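Local structure of geranyltranstransferase (Marinomonas sp. MED121, 4F62) at residues A[18-23]-A[74-79]; A[37-42]-A[104-109]. The protein is a putative farnesyl-diphosphate synthase, an isoprenoid synthase that probably lengthens allylic diphosphates by head-to-tail condensation with isopentenyl diphosphate. One frame throughout, in Å; residues are numbered along the deposited sequence. Where two conformers were deposited one is given.

In the fold
Both contacts belong to the N-terminal half of an all-helical chain, their centres about 15 Å apart. Contact 1 is buried and joins helix 5-23 to helix 65-86; contact 2 lies at the surface, where helix 31-41 meets the short helix 102-105 and the turn after it. Core packing in the first rests on the methyls of one leucine, whereas the second sets a tyrosine against a glutamine chain and a phenylalanine. The two sites also touch: Phe42 packs on Leu20 and Leu41 on Ala79. Arg47 ties them further, salt-bridged to Glu75 and hydrogen-bonded to the carbonyl of Leu41.

Contact 1: A[18-23]-A[74-79]; sequences QYLEQQ and LESIHA
Leu20 and Ser76 are the pair whose CA atoms lie nearest each other, 8.8 Å apart, between the last turns of helix 5-23 and a middle stretch of helix 65-86. The alpha-helical bonds run on in both segments, as from Gln23 N to Tyr19 O and from Ala79 N to Glu75 O. At this spacing Leu20 alone spans the gap from its side, its CB directed at the other helix. Its CG lies anti to the carbonyl carbon (chi1 -78°), and the two methyls fork onto neighbouring residues. Leu20 CD2 comes to 3.8 Å from Ser76 OG. Leu20 CD1 lies 4.2 Å from Glu75 CG. In the all-alpha isoprenoid synthase fold, helix 65-86 is the one that runs into the first aspartate-rich motif, and helix 5-23 packs here against its side. Ser76 OG, which meets the methyl, is hydrogen-bonded to Ala72 O, one turn back on its own helix; Phe121 and Leu125 of helix 108-126 also touch this serine. Glu75 offers Leu20 only its aliphatic part. CG sits anti to the backbone N (chi1 -174°), and the carboxylate turns away to a salt bridge between OE2 and Arg47 NH1, which would offset its charge in these buried surroundings. A bound glycerol, probably from the crystallisation liquor, lies about 5 Å from the Glu75 side chain.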
loop_
_atom_site.group_PDB
_atom_site.type_symbol
_atom_site.label_atom_id
_atom_site.label_comp_id
_atom_site.label_asym_id
_atom_site.label_seq_id
_atom_site.Cartn_x
_atom_site.Cartn_y
_atom_site.Cartn_z
ATOM N N GLN A 18 -9.388 17.649 -8.495
ATOM C CA GLN A 18 -10.384 18.000 -7.483
ATOM C C GLN A 18 -10.700 16.818 -6.569
ATOM O O GLN A 18 -10.850 16.980 -5.359
ATOM C CB GLN A 18 -11.678 18.485 -8.134
ATOM C CG GLN A 18 -11.683 19.939 -8.538
ATOM C CD GLN A 18 -12.993 20.331 -9.202
ATOM O OE1 GLN A 18 -13.944 20.743 -8.532
ATOM N NE2 GLN A 18 -13.056 20.180 -10.525
ATOM N N TYR A 19 -10.815 15.629 -7.147
ATOM C CA TYR A 19 -11.183 14.453 -6.372
ATOM C C TYR A 19 -10.065 14.060 -5.403
ATOM O O TYR A 19 -10.320 13.760 -4.241
ATOM C CB TYR A 19 -11.505 13.294 -7.315
ATOM C CG TYR A 19 -11.959 12.027 -6.633
ATOM C CD1 TYR A 19 -13.287 11.854 -6.263
ATOM C CD2 TYR A 19 -11.065 10.992 -6.387
ATOM C CE1 TYR A 19 -13.709 10.684 -5.656
ATOM C CE2 TYR A 19 -11.473 9.824 -5.770
ATOM C CZ TYR A 19 -12.787 9.671 -5.410
ATOM O OH TYR A 19 -13.202 8.504 -4.801
ATOM N N LEU A 20 -8.823 14.065 -5.882
ATOM C CA LEU A 20 -7.677 13.821 -5.007
ATOM C C LEU A 20 -7.678 14.809 -3.834
ATOM O O LEU A 20 -7.541 14.405 -2.678
ATOM C CB LEU A 20 -6.355 13.906 -5.785
ATOM C CG LEU A 20 -5.991 12.696 -6.640
ATOM C CD1 LEU A 20 -4.946 13.099 -7.692
ATOM C CD2 LEU A 20 -5.477 11.548 -5.744
ATOM N N GLU A 21 -7.865 16.094 -4.146
ATOM C CA GLU A 21 -7.894 17.149 -3.143
ATOM C C GLU A 21 -8.963 16.901 -2.092
ATOM O O GLU A 21 -8.714 17.061 -0.894
ATOM C CB GLU A 21 -8.148 18.511 -3.806
ATOM C CG GLU A 21 -7.025 19.508 -3.623
ATOM C CD GLU A 21 -6.766 19.849 -2.167
ATOM O OE1 GLU A 21 -5.578 19.955 -1.784
ATOM O OE2 GLU A 21 -7.746 20.017 -1.408
ATOM N N GLN A 22 -10.154 16.526 -2.545
ATOM C CA GLN A 22 -11.263 16.263 -1.635
ATOM C C GLN A 22 -10.965 15.051 -0.757
ATOM O O GLN A 22 -11.163 15.104 0.448
ATOM C CB GLN A 22 -12.569 16.052 -2.410
ATOM C CG GLN A 22 -13.172 17.325 -2.988
ATOM C CD GLN A 22 -13.998 17.070 -4.249
ATOM O OE1 GLN A 22 -14.187 15.921 -4.666
ATOM N NE2 GLN A 22 -14.484 18.146 -4.866
ATOM N N GLN A 23 -10.476 13.964 -1.350
ATOM C CA GLN A 23 -10.256 12.744 -0.580
ATOM C C GLN A 23 -9.075 12.839 0.393
ATOM O O GLN A 23 -9.076 12.180 1.434
ATOM C CB GLN A 23 -10.097 11.529 -1.506
ATOM C CG GLN A 23 -11.303 11.297 -2.399
ATOM C CD GLN A 23 -12.567 11.027 -1.595
ATOM O OE1 GLN A 23 -12.554 10.243 -0.647
ATOM N NE2 GLN A 23 -13.662 11.684 -1.967
ATOM N N LEU A 74 -4.475 5.106 -8.892
ATOM C CA LEU A 74 -3.386 4.902 -9.849
ATOM C C LEU A 74 -2.439 6.102 -9.853
ATOM O O LEU A 74 -1.217 5.944 -9.907
ATOM C CB LEU A 74 -3.953 4.681 -11.258
ATOM C CG LEU A 74 -4.599 3.304 -11.437
ATOM C CD1 LEU A 74 -5.581 3.339 -12.585
ATOM C CD2 LEU A 74 -3.531 2.260 -11.699
ATOM N N GLU A 75 -2.995 7.308 -9.789
ATOM C CA GLU A 75 -2.140 8.494 -9.765
ATOM C C GLU A 75 -1.312 8.545 -8.470
ATOM O O GLU A 75 -0.158 8.984 -8.480
ATOM C CB GLU A 75 -2.966 9.780 -9.948
ATOM C CG GLU A 75 -2.113 11.030 -10.084
ATOM C CD GLU A 75 -1.289 11.063 -11.388
ATOM O OE1 GLU A 75 -1.581 10.274 -12.315
ATOM O OE2 GLU A 75 -0.352 11.896 -11.499
ATOM N N SER A 76 -1.893 8.073 -7.367
ATOM C CA SER A 76 -1.180 8.059 -6.084
ATOM C C SER A 76 -0.040 7.063 -6.084
ATOM O O SER A 76 1.042 7.352 -5.569
ATOM C CB SER A 76 -2.119 7.773 -4.898
ATOM O OG SER A 76 -3.029 8.851 -4.754
ATOM N N ILE A 77 -0.287 5.885 -6.648
ATOM C CA ILE A 77 0.769 4.899 -6.815
ATOM C C ILE A 77 1.902 5.482 -7.677
ATOM O O ILE A 77 3.076 5.430 -7.295
ATOM C CB ILE A 77 0.240 3.594 -7.444
ATOM C CG1 ILE A 77 -0.683 2.885 -6.445
ATOM C CG2 ILE A 77 1.402 2.674 -7.813
ATOM C CD1 ILE A 77 0.022 2.502 -5.118
ATOM N N HIS A 78 1.535 6.053 -8.820
ATOM C CA HIS A 78 2.501 6.640 -9.738
ATOM C C HIS A 78 3.316 7.719 -9.021
ATOM O O HIS A 78 4.556 7.742 -9.105
ATOM C CB HIS A 78 1.771 7.214 -10.958
ATOM C CG HIS A 78 2.670 7.908 -11.933
ATOM N ND1 HIS A 78 3.749 7.285 -12.527
ATOM C CD2 HIS A 78 2.649 9.170 -12.415
ATOM C CE1 HIS A 78 4.358 8.139 -13.333
ATOM N NE2 HIS A 78 3.705 9.293 -13.286
ATOM N N ALA A 79 2.628 8.589 -8.284
ATOM C CA ALA A 79 3.306 9.680 -7.577
ATOM C C ALA A 79 4.262 9.156 -6.507
ATOM O O ALA A 79 5.373 9.667 -6.358
ATOM C CB ALA A 79 2.292 10.668 -6.964
#

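Contact 2: A[37-42]-A[104-109]; sequences MRYSLF and IQFDEA
Tyr39 reaches from helix 31-41 to Gln105 and Phe106, where the short helix 102-105 ends. Its CB is directed at the other segment, and CG stands anti to the backbone N (chi1 176°). Tyr39 CB lies 4.0 Å from Phe106 CE2, and Phe106 CE2 is also 4.0 Å from Tyr39 CD2, so one corner of Phe106 rests against the root of Tyr39; the two side chains run past one another in opposing senses and meet obliquely. Further out, CE2 of Tyr39 approaches Gln105 CB at 3.8 Å, and CZ of Tyr39 lies 3.5 Å from Gln105 CG. The glutamine chain, bent at chi2, crosses the tyrosine at about a right angle, its amide plane 39° from the ring. At the tip, Tyr39 OH comes close to Gln105 CG, at 3.1 Å, a short contact, but its hydrogen bond goes to Pro100 O, just before the short helix. Phe106 is the first residue to leave the helical path; Asp107 then N-caps helix 108-126 through OD1 and Thr110 N, and beyond it Ala109 packs on Leu161 of the second subunit. A leucine in place of Tyr39 would probably leave the Pro100 carbonyl without this donor and open a gap beside the Gln105 chain. The grip between the segments is thus van der Waals contact along the ring, while the hydroxyl's hydrogen bond to Pro100 O fastens Tyr39 to the residues leading into the same short helix.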
loop_
_atom_site.group_PDB
_atom_site.type_symbol
_atom_site.label_atom_id
_atom_site.label_comp_id
_atom_site.label_asym_id
_atom_site.label_seq_id
_atom_site.Cartn_x
_atom_site.Cartn_y
_atom_site.Cartn_z
ATOM N N MET A 37 3.013 15.218 0.798
ATOM C CA MET A 37 2.170 14.423 -0.091
ATOM C C MET A 37 1.587 15.281 -1.192
ATOM O O MET A 37 1.621 14.909 -2.365
ATOM C CB MET A 37 1.032 13.751 0.685
ATOM C CG MET A 37 1.450 12.520 1.481
ATOM S SD MET A 37 0.107 11.898 2.527
ATOM C CE MET A 37 -0.797 10.855 1.379
ATOM N N ARG A 38 1.049 16.434 -0.808
ATOM C CA ARG A 38 0.424 17.350 -1.755
ATOM C C ARG A 38 1.432 17.951 -2.727
ATOM O O ARG A 38 1.125 18.144 -3.904
ATOM C CB ARG A 38 -0.321 18.472 -1.020
ATOM C CG ARG A 38 -1.609 18.015 -0.338
ATOM C CD ARG A 38 -2.414 19.187 0.201
ATOM N NE ARG A 38 -3.666 18.745 0.814
ATOM C CZ ARG A 38 -3.912 18.755 2.124
ATOM N NH1 ARG A 38 -5.081 18.325 2.583
ATOM N NH2 ARG A 38 -2.996 19.204 2.974
ATOM N N TYR A 39 2.626 18.258 -2.227
ATOM C CA TYR A 39 3.680 18.843 -3.056
ATOM C C TYR A 39 3.994 17.906 -4.221
ATOM O O TYR A 39 4.221 18.348 -5.338
ATOM C CB TYR A 39 4.946 19.133 -2.237
ATOM C CG TYR A 39 6.093 19.649 -3.078
ATOM C CD1 TYR A 39 5.990 20.861 -3.752
ATOM C CD2 TYR A 39 7.274 18.924 -3.206
ATOM C CE1 TYR A 39 7.029 21.343 -4.531
ATOM C CE2 TYR A 39 8.325 19.399 -3.987
ATOM C CZ TYR A 39 8.193 20.612 -4.646
ATOM O OH TYR A 39 9.219 21.102 -5.424
ATOM N N SER A 40 3.951 16.607 -3.955
ATOM C CA SER A 40 4.237 15.604 -4.978
ATOM C C SER A 40 3.058 15.284 -5.902
ATOM O O SER A 40 3.240 15.100 -7.110
ATOM C CB SER A 40 4.763 14.324 -4.329
ATOM O OG SER A 40 6.062 14.540 -3.799
ATOM N N LEU A 41 1.856 15.210 -5.340
ATOM C CA LEU A 41 0.667 14.936 -6.141
ATOM C C LEU A 41 0.337 16.054 -7.112
ATOM O O LEU A 41 -0.184 15.783 -8.190
ATOM C CB LEU A 41 -0.557 14.695 -5.250
ATOM C CG LEU A 41 -0.886 13.276 -4.817
ATOM C CD1 LEU A 41 -2.056 13.299 -3.835
ATOM C CD2 LEU A 41 -1.214 12.417 -6.037
ATOM N N PHE A 42 0.624 17.304 -6.737
ATOM C CA PHE A 42 0.141 18.455 -7.512
ATOM C C PHE A 42 1.216 19.317 -8.183
ATOM O O PHE A 42 2.145 19.794 -7.539
ATOM C CB PHE A 42 -0.796 19.313 -6.657
ATOM C CG PHE A 42 -2.012 18.568 -6.179
ATOM C CD1 PHE A 42 -2.957 18.107 -7.089
ATOM C CD2 PHE A 42 -2.215 18.322 -4.826
ATOM C CE1 PHE A 42 -4.079 17.407 -6.659
ATOM C CE2 PHE A 42 -3.337 17.626 -4.387
ATOM C CZ PHE A 42 -4.270 17.170 -5.303
ATOM N N ILE A 104 14.620 17.193 -2.028
ATOM C CA ILE A 104 15.339 18.469 -2.112
ATOM C C ILE A 104 14.574 19.574 -1.383
ATOM O O ILE A 104 15.128 20.267 -0.523
ATOM C CB ILE A 104 15.582 18.912 -3.586
ATOM C CG1 ILE A 104 16.624 18.013 -4.261
ATOM C CG2 ILE A 104 16.010 20.379 -3.657
ATOM C CD1 ILE A 104 17.821 17.683 -3.391
ATOM N N GLN A 105 13.300 19.734 -1.736
ATOM C CA GLN A 105 12.428 20.710 -1.086
ATOM C C GLN A 105 12.253 20.430 0.407
ATOM O O GLN A 105 12.284 21.352 1.227
ATOM C CB GLN A 105 11.068 20.758 -1.786
ATOM C CG GLN A 105 11.010 21.748 -2.934
ATOM C CD GLN A 105 10.421 23.084 -2.518
ATOM O OE1 GLN A 105 9.879 23.221 -1.420
ATOM N NE2 GLN A 105 10.519 24.076 -3.399
ATOM N N PHE A 106 12.064 19.159 0.750
ATOM C CA PHE A 106 12.036 18.739 2.149
ATOM C C PHE A 106 13.354 18.071 2.518
ATOM O O PHE A 106 14.423 18.670 2.384
ATOM C CB PHE A 106 10.862 17.793 2.408
ATOM C CG PHE A 106 9.526 18.424 2.167
ATOM C CD1 PHE A 106 8.984 19.299 3.096
ATOM C CD2 PHE A 106 8.816 18.156 1.006
ATOM C CE1 PHE A 106 7.757 19.893 2.877
ATOM C CE2 PHE A 106 7.589 18.750 0.779
ATOM C CZ PHE A 106 7.057 19.618 1.717
ATOM N N ASP A 107 13.278 16.836 2.994
ATOM C CA ASP A 107 14.477 16.032 3.178
ATOM C C ASP A 107 14.204 14.611 2.726
ATOM O O ASP A 107 13.078 14.276 2.350
ATOM C CB ASP A 107 14.985 16.082 4.626
ATOM C CG ASP A 107 13.899 15.797 5.641
ATOM O OD1 ASP A 107 13.182 14.784 5.495
ATOM O OD2 ASP A 107 13.763 16.594 6.594
ATOM N N GLU A 108 15.241 13.782 2.757
ATOM C CA GLU A 108 15.137 12.399 2.315
ATOM C C GLU A 108 14.156 11.606 3.188
ATOM O O GLU A 108 13.344 10.827 2.681
ATOM C CB GLU A 108 16.524 11.760 2.343
ATOM C CG GLU A 108 16.641 10.463 1.572
ATOM C CD GLU A 108 18.070 9.966 1.517
ATOM O OE1 GLU A 108 18.993 10.813 1.500
ATOM O OE2 GLU A 108 18.268 8.730 1.497
ATOM N N ALA A 109 14.234 11.808 4.499
ATOM C CA ALA A 109 13.349 11.104 5.425
ATOM C C ALA A 109 11.877 11.411 5.117
ATOM O O ALA A 109 11.023 10.515 5.101
ATOM C CB ALA A 109 13.688 11.481 6.848
#